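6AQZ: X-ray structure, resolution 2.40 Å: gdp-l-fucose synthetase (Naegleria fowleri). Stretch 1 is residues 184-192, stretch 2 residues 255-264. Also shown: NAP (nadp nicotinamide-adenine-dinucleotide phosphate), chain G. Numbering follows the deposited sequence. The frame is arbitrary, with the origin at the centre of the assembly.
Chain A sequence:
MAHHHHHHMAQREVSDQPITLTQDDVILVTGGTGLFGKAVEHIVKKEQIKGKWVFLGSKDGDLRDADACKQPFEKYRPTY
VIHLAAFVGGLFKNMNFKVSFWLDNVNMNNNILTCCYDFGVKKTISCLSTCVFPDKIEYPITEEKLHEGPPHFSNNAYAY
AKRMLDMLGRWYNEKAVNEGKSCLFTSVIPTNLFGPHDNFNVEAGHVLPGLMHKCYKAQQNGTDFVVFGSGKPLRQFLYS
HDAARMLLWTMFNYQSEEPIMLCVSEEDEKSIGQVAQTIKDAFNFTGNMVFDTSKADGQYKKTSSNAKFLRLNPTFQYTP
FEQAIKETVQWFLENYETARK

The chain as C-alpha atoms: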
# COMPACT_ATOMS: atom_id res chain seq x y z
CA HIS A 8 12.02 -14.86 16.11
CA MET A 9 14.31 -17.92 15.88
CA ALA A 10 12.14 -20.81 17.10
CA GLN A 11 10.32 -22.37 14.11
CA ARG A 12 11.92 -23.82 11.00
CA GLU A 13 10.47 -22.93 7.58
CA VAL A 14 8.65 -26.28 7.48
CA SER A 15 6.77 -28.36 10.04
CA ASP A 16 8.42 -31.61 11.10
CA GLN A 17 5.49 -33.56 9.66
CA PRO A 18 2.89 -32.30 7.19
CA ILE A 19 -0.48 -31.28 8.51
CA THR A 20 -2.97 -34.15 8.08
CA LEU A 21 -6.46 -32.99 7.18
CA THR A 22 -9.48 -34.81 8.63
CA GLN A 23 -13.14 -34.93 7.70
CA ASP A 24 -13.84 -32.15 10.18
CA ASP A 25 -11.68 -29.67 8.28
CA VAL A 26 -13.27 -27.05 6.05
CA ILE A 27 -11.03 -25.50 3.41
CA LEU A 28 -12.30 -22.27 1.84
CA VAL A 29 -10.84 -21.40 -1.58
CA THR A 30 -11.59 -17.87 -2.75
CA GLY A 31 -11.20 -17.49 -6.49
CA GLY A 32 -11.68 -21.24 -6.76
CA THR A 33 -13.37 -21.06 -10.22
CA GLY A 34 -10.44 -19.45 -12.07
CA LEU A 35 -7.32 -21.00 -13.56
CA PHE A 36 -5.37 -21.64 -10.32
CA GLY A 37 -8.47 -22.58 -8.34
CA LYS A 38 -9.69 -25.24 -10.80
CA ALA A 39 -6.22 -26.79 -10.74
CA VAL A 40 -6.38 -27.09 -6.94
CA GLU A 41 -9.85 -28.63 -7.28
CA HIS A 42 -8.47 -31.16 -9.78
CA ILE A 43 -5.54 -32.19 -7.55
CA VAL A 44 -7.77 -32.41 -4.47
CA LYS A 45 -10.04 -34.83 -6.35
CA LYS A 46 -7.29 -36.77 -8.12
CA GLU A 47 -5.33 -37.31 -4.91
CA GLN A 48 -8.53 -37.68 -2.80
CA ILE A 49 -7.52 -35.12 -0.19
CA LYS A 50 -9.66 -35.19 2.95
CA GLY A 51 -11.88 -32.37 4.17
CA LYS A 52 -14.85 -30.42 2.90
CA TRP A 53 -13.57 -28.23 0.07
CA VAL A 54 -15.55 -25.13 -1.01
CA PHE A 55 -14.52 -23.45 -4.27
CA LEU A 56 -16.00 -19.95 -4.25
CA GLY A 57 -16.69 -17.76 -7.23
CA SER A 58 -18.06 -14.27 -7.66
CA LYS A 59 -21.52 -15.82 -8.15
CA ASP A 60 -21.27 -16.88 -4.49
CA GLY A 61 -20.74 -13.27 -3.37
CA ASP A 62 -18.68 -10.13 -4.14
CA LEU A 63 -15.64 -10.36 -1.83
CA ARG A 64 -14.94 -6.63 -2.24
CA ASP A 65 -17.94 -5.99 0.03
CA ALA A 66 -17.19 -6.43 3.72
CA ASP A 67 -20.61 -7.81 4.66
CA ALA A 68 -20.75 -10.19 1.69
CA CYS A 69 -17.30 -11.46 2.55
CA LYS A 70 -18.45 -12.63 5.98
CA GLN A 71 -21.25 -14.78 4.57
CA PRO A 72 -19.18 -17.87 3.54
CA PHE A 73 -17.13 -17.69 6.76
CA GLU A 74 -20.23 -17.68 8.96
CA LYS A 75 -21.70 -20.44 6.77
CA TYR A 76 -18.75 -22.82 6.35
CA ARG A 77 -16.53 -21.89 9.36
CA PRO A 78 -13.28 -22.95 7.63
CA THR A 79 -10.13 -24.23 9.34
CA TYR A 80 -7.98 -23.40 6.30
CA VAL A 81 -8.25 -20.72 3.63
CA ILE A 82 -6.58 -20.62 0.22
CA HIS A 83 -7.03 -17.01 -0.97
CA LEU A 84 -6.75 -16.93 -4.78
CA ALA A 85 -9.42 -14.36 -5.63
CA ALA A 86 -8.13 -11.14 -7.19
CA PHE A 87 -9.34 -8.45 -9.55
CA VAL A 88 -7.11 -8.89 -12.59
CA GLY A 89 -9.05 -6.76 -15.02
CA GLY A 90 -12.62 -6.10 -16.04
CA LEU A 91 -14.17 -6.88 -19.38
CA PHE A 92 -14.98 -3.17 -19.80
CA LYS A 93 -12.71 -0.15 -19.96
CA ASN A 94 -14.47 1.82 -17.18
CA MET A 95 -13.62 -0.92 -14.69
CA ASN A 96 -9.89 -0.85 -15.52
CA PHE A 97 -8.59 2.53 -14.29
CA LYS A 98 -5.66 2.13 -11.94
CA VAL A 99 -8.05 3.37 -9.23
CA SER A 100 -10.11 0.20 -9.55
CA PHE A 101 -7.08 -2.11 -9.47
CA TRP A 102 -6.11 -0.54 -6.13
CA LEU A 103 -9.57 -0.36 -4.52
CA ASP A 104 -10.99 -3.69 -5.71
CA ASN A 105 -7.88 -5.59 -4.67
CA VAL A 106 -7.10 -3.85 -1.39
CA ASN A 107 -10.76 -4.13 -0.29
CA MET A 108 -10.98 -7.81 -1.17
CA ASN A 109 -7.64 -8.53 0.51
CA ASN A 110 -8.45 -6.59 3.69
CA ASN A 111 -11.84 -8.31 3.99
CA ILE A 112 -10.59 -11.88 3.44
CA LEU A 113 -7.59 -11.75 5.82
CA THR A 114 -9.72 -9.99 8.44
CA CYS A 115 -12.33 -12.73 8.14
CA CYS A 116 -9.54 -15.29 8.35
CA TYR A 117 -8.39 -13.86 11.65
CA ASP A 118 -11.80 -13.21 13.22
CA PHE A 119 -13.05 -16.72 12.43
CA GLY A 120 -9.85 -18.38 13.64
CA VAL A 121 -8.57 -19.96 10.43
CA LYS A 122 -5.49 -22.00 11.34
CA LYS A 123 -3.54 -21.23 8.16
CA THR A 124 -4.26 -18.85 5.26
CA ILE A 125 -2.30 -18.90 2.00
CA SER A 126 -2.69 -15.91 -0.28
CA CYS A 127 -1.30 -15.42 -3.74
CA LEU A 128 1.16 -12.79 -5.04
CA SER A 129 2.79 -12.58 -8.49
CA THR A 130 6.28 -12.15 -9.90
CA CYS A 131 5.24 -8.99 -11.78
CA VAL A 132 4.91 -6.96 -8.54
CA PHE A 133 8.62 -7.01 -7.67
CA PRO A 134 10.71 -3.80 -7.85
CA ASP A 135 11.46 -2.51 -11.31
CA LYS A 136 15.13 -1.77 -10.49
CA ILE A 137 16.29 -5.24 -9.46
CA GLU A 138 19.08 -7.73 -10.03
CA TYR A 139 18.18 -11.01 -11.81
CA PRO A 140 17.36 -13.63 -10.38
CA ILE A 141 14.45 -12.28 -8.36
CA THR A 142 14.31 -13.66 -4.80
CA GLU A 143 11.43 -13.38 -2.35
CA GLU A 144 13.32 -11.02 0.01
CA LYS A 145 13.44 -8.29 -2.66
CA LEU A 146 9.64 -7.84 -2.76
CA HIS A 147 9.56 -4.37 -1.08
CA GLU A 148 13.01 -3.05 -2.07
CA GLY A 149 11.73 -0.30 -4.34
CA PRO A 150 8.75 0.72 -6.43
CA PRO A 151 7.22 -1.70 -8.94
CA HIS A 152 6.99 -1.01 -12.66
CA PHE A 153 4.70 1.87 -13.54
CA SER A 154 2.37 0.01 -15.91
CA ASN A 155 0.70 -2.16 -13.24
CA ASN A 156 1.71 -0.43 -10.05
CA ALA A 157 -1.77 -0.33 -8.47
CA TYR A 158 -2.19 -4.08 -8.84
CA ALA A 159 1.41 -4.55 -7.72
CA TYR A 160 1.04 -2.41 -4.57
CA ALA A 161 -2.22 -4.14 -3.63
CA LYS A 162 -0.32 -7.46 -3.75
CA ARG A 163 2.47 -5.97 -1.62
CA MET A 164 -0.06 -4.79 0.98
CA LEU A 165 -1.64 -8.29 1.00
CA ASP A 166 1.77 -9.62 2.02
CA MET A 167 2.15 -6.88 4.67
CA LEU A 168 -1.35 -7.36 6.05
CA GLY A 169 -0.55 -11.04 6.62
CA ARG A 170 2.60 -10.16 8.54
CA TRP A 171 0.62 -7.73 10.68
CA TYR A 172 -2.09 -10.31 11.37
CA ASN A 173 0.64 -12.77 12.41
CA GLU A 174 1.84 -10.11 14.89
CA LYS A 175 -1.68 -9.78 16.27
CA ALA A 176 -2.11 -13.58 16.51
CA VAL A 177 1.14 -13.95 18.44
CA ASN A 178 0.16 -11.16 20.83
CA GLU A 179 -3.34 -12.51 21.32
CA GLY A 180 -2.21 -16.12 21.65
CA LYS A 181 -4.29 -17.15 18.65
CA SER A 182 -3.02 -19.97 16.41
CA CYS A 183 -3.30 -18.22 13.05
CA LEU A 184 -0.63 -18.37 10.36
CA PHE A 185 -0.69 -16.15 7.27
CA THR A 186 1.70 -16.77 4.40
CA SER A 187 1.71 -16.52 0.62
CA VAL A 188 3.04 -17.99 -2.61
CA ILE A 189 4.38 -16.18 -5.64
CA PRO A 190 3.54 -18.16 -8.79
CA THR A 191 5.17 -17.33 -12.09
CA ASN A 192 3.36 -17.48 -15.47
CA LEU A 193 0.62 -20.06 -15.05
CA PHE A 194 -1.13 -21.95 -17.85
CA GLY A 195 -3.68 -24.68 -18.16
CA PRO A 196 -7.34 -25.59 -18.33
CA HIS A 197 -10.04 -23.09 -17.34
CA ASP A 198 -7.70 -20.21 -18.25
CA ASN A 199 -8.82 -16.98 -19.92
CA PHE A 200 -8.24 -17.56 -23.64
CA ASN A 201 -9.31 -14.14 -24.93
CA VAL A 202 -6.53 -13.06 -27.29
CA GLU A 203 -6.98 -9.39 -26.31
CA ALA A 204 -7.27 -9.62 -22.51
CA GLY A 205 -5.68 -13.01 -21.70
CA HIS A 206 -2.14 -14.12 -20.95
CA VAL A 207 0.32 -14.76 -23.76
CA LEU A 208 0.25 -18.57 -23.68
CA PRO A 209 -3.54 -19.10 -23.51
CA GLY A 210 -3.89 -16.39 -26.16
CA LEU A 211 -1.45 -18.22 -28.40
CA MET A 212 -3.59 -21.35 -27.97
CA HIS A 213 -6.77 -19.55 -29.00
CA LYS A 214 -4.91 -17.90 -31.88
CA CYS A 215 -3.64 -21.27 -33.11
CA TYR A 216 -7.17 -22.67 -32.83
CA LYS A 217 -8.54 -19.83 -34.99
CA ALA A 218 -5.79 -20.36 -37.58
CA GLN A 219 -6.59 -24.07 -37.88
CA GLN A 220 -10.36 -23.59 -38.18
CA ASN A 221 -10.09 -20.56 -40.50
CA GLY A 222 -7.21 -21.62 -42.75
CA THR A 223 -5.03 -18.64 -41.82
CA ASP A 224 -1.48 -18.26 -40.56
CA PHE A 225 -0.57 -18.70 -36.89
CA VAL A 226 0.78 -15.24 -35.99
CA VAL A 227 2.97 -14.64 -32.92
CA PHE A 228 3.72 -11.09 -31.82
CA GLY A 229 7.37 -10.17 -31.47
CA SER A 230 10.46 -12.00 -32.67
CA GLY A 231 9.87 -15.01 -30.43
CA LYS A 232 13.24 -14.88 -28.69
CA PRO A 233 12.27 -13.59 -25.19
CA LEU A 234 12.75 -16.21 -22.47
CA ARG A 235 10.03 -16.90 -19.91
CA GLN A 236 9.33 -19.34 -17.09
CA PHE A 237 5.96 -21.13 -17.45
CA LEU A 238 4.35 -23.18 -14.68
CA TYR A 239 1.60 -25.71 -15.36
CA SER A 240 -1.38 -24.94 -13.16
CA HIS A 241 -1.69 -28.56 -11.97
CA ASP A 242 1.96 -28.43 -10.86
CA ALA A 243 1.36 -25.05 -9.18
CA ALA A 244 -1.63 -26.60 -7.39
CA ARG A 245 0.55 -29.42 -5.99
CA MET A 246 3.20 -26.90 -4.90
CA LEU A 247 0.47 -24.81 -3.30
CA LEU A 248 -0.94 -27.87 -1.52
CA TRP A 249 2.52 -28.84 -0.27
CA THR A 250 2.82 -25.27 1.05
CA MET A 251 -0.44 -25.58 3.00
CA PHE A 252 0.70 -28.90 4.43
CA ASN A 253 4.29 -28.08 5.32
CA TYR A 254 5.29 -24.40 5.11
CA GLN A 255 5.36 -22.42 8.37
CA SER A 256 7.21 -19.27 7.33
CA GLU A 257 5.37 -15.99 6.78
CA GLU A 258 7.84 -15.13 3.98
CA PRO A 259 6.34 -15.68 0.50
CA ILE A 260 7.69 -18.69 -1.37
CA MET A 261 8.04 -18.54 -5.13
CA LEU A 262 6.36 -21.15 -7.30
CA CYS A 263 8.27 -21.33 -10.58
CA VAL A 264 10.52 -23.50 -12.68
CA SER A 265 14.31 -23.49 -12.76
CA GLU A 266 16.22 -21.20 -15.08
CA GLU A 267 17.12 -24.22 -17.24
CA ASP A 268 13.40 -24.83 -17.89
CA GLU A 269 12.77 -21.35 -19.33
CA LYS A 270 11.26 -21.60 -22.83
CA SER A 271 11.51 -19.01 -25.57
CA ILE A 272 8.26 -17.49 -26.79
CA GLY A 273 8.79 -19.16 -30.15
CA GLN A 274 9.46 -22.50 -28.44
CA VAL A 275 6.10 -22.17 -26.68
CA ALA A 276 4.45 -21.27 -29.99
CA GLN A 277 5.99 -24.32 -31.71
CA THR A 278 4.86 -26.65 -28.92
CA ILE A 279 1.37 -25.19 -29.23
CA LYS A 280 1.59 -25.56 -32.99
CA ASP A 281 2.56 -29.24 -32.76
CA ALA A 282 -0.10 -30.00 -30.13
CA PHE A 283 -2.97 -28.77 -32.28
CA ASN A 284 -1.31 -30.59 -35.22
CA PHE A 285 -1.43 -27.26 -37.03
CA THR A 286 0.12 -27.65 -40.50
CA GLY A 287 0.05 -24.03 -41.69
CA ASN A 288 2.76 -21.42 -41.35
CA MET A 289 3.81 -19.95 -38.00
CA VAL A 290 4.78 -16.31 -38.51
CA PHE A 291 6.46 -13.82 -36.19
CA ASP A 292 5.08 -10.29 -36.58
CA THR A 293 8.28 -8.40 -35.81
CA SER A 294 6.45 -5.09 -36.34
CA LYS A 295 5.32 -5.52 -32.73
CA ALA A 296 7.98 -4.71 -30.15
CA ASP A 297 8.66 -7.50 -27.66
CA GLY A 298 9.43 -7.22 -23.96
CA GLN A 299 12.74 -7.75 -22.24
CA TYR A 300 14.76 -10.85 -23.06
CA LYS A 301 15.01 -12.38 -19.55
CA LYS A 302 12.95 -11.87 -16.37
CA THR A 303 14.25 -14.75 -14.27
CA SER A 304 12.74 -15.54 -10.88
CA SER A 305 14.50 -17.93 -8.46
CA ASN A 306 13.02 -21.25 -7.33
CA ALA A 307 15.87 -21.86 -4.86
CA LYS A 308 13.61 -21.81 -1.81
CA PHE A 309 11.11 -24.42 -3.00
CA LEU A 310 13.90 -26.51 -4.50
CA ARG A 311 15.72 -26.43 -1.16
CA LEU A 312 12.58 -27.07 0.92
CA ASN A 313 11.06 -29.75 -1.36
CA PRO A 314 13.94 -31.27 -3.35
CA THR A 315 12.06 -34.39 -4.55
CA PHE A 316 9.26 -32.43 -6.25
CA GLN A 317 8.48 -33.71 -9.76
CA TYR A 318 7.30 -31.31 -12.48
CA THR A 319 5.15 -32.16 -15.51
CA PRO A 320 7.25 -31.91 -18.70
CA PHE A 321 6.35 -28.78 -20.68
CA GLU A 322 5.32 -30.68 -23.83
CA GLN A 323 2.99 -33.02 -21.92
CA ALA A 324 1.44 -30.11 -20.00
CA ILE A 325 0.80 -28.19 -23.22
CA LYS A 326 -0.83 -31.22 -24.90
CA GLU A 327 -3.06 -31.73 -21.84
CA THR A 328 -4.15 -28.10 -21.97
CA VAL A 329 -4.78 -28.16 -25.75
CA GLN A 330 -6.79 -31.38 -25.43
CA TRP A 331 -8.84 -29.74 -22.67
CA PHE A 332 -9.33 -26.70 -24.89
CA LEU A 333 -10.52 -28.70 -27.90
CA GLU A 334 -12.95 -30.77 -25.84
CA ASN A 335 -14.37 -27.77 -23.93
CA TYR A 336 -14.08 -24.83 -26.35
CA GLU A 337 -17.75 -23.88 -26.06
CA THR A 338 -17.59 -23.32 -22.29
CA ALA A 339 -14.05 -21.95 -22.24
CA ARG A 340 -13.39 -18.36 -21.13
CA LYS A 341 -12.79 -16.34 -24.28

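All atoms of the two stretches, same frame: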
# COMPACT_ATOMS: atom_id res chain seq x y z
N LEU A 184 -1.79 -18.62 11.20
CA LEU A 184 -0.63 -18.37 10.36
C LEU A 184 -1.11 -17.83 9.02
O LEU A 184 -2.06 -18.36 8.42
CB LEU A 184 0.21 -19.64 10.18
CG LEU A 184 1.48 -19.44 9.33
CD1 LEU A 184 2.35 -18.29 9.87
CD2 LEU A 184 2.29 -20.72 9.21
N PHE A 185 -0.45 -16.78 8.57
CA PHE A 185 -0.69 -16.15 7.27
C PHE A 185 0.61 -16.23 6.48
O PHE A 185 1.66 -15.80 6.97
CB PHE A 185 -1.12 -14.68 7.43
CG PHE A 185 -2.49 -14.51 8.02
CD1 PHE A 185 -2.70 -14.61 9.37
CD2 PHE A 185 -3.58 -14.24 7.20
CE1 PHE A 185 -3.95 -14.48 9.91
CE2 PHE A 185 -4.85 -14.09 7.73
CZ PHE A 185 -5.04 -14.21 9.07
N THR A 186 0.54 -16.79 5.28
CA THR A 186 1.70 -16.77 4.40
C THR A 186 1.19 -16.64 2.96
O THR A 186 0.01 -16.39 2.72
CB THR A 186 2.59 -17.98 4.64
OG1 THR A 186 3.77 -17.85 3.85
CG2 THR A 186 1.87 -19.28 4.29
N SER A 187 2.10 -16.76 1.99
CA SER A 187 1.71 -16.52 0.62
C SER A 187 2.67 -17.23 -0.31
O SER A 187 3.79 -17.58 0.07
CB SER A 187 1.72 -15.03 0.30
OG SER A 187 3.05 -14.60 0.35
N VAL A 188 2.23 -17.41 -1.55
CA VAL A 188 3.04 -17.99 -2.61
C VAL A 188 3.14 -16.98 -3.73
O VAL A 188 2.26 -16.13 -3.90
CB VAL A 188 2.46 -19.31 -3.16
CG1 VAL A 188 2.35 -20.33 -2.08
CG2 VAL A 188 1.10 -19.06 -3.85
N ILE A 189 4.20 -17.09 -4.51
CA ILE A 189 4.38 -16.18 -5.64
C ILE A 189 4.52 -17.04 -6.89
O ILE A 189 5.63 -17.46 -7.24
CB ILE A 189 5.62 -15.29 -5.48
CG1 ILE A 189 5.72 -14.73 -4.06
CG2 ILE A 189 5.58 -14.18 -6.49
CD1 ILE A 189 6.86 -13.79 -3.94
N PRO A 190 3.42 -17.37 -7.57
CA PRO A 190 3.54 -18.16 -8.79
C PRO A 190 4.03 -17.29 -9.93
O PRO A 190 3.85 -16.07 -9.95
CB PRO A 190 2.11 -18.68 -9.02
CG PRO A 190 1.23 -17.70 -8.33
CD PRO A 190 2.02 -17.11 -7.19
N THR A 191 4.72 -17.93 -10.84
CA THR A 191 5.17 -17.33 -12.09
C THR A 191 4.03 -17.43 -13.11
O THR A 191 2.85 -17.52 -12.74
CB THR A 191 6.44 -18.04 -12.56
OG1 THR A 191 7.14 -17.21 -13.49
CG2 THR A 191 6.11 -19.44 -13.20
N ASN A 192 4.34 -17.32 -14.40
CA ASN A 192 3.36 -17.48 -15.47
C ASN A 192 2.67 -18.84 -15.43
O ASN A 192 3.28 -19.87 -15.71
CB ASN A 192 4.03 -17.29 -16.83
CG ASN A 192 4.83 -16.00 -16.89
OD1 ASN A 192 4.26 -14.92 -16.97
ND2 ASN A 192 6.15 -16.11 -16.79
N GLN A 255 5.68 -23.16 7.16
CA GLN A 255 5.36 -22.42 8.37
C GLN A 255 5.82 -20.97 8.33
O GLN A 255 5.48 -20.22 9.24
CB GLN A 255 6.00 -23.08 9.60
CG GLN A 255 5.35 -24.33 10.05
CD GLN A 255 6.08 -24.98 11.18
OE1 GLN A 255 7.30 -24.82 11.32
NE2 GLN A 255 5.36 -25.72 12.00
N SER A 256 6.66 -20.61 7.38
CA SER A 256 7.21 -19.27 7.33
C SER A 256 6.17 -18.29 6.77
O SER A 256 5.40 -18.63 5.86
CB SER A 256 8.47 -19.29 6.46
OG SER A 256 8.91 -18.01 6.06
N GLU A 257 6.19 -17.07 7.30
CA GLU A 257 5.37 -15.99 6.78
C GLU A 257 5.99 -15.34 5.54
O GLU A 257 5.32 -14.53 4.90
CB GLU A 257 5.13 -14.94 7.88
CG GLU A 257 6.35 -14.03 8.17
CD GLU A 257 6.12 -12.94 9.23
OE1 GLU A 257 4.97 -12.66 9.63
OE2 GLU A 257 7.11 -12.35 9.68
N GLU A 258 7.24 -15.66 5.21
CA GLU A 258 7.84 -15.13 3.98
C GLU A 258 7.20 -15.79 2.77
O GLU A 258 6.98 -17.01 2.78
CB GLU A 258 9.35 -15.42 3.94
CG GLU A 258 10.10 -14.94 5.15
CD GLU A 258 10.04 -13.43 5.31
OE1 GLU A 258 10.01 -12.71 4.28
OE2 GLU A 258 10.00 -12.98 6.48
N PRO A 259 6.89 -15.04 1.71
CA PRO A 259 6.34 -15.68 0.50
C PRO A 259 7.34 -16.65 -0.07
O PRO A 259 8.55 -16.49 0.10
CB PRO A 259 6.09 -14.51 -0.45
CG PRO A 259 6.94 -13.37 0.07
CD PRO A 259 7.07 -13.58 1.55
N ILE A 260 6.84 -17.71 -0.70
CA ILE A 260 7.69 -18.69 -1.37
C ILE A 260 7.32 -18.68 -2.84
O ILE A 260 6.14 -18.78 -3.19
CB ILE A 260 7.56 -20.10 -0.76
CG1 ILE A 260 8.44 -21.09 -1.51
CG2 ILE A 260 6.11 -20.60 -0.76
CD1 ILE A 260 8.47 -22.48 -0.85
N MET A 261 8.32 -18.54 -3.70
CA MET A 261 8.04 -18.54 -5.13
C MET A 261 7.71 -19.92 -5.67
O MET A 261 8.31 -20.92 -5.29
CB MET A 261 9.18 -17.92 -5.89
CG MET A 261 8.96 -16.48 -5.68
SD MET A 261 9.45 -15.57 -7.08
CE MET A 261 11.10 -15.21 -6.45
N LEU A 262 6.73 -19.94 -6.56
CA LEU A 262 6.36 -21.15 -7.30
C LEU A 262 6.73 -20.90 -8.76
O LEU A 262 6.02 -20.19 -9.47
CB LEU A 262 4.88 -21.43 -7.14
CG LEU A 262 4.26 -21.46 -5.74
CD1 LEU A 262 2.79 -21.94 -5.80
CD2 LEU A 262 5.08 -22.30 -4.78
N CYS A 263 7.84 -21.49 -9.20
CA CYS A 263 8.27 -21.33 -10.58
C CYS A 263 9.17 -22.49 -10.95
O CYS A 263 9.41 -23.41 -10.15
CB CYS A 263 8.97 -20.00 -10.82
SG CYS A 263 10.55 -19.87 -10.00
N VAL A 264 9.65 -22.47 -12.18
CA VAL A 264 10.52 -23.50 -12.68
C VAL A 264 11.95 -22.98 -12.61
O VAL A 264 12.19 -21.79 -12.42
CB VAL A 264 10.14 -23.91 -14.12
CG1 VAL A 264 8.70 -24.38 -14.17
CG2 VAL A 264 10.35 -22.75 -15.05
PA NAP G . -8.55 -16.05 -12.79
O1A NAP G . -8.82 -14.74 -13.48
O2A NAP G . -8.35 -17.32 -13.57
O5B NAP G . -9.71 -16.38 -11.65
C5B NAP G . -9.63 -15.38 -10.70
C4B NAP G . -10.67 -15.74 -9.60
O4B NAP G . -10.99 -14.59 -8.79
C3B NAP G . -12.00 -16.32 -10.22
O3B NAP G . -12.50 -17.34 -9.40
C2B NAP G . -12.96 -15.14 -10.05
O2B NAP G . -14.23 -15.49 -9.81
C1B NAP G . -12.41 -14.61 -8.65
N9A NAP G . -12.89 -13.27 -8.35
C8A NAP G . -12.53 -12.09 -8.98
N7A NAP G . -13.15 -11.00 -8.46
C5A NAP G . -13.95 -11.52 -7.46
C6A NAP G . -14.82 -10.90 -6.57
N6A NAP G . -15.00 -9.51 -6.60
N1A NAP G . -15.50 -11.61 -5.63
C2A NAP G . -15.26 -12.95 -5.66
N3A NAP G . -14.46 -13.69 -6.46
C4A NAP G . -13.80 -12.93 -7.36
O3 NAP G . -7.16 -15.63 -11.96
PN NAP G . -6.14 -16.84 -11.78
O1N NAP G . -6.73 -18.03 -11.14
O2N NAP G . -5.11 -16.92 -12.89
O5D NAP G . -5.09 -16.26 -10.50
C5D NAP G . -5.66 -16.34 -9.26
C4D NAP G . -4.56 -15.89 -8.33
O4D NAP G . -3.31 -16.31 -8.89
C3D NAP G . -4.55 -14.29 -8.33
O3D NAP G . -4.33 -13.83 -7.03
C2D NAP G . -3.36 -13.95 -9.26
O2D NAP G . -2.66 -12.83 -8.90
C1D NAP G . -2.44 -15.18 -9.01
N1N NAP G . -1.47 -15.34 -10.13
C2N NAP G . -1.84 -15.80 -11.39
C3N NAP G . -0.92 -15.89 -12.41
C7N NAP G . -1.34 -16.38 -13.76
O7N NAP G . -0.57 -16.40 -14.74
N7N NAP G . -2.65 -16.83 -13.94
C4N NAP G . 0.50 -15.50 -12.22
C5N NAP G . 0.81 -15.00 -10.85
C6N NAP G . -0.13 -14.94 -9.90
P2B NAP G . -15.33 -15.71 -11.29
O1X NAP G . -14.69 -16.93 -11.88
O2X NAP G . -16.67 -15.91 -10.58
O3X NAP G . -15.09 -14.40 -11.98
O HOH W 1 3.74 -13.47 2.80

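The unusual feature of this contact is that a parallel strand pairing has two prolines, Pro259 just before the ladder and Pro190 in its last bridge, and neither costs it a hydrogen bond. Proline has no N-H to give, but the N-H groups that bond across belong to other residues.

Along the pairing the backbones bond in alternation. Ile260 N donates to Ser187 O (3.1 Å), Ile189 N to Ile260 O (2.9 Å), Leu262 N to Ile189 O (2.8 Å) and Thr191 N to Leu262 O (2.9 Å). CA-H...O contacts accompany them, among them Pro259 CA to Ser187 O (3.2 Å) and Pro190 CA to Leu262 O (3.3 Å).

Side chains sort by face. Branched Val188, Ile260 and Leu262 share one with Pro190, where Val188 CB meets Leu262 CD1 at 3.7 Å; apolar groups suit this buried surface. On the other, Ile189 CB packs 3.6 Å from CG of unbranched Met261. Ile189 CG1 also reaches Pro259 CB, just before the ladder, at 3.6 Å. Of 676 Å² buried in all, Ile189 gives the largest share, 90 Å².

Before the ladder, where stretch 2 is loop, Thr186, in rotamer t, suits its place because its hydroxyl can donate to a loop carbonyl: OG1 to Ser256 O, 2.7 Å. A water accepts from Ser187 OG and donates to Glu257 O, both at 2.8 Å, linking hydroxyl to carbonyl.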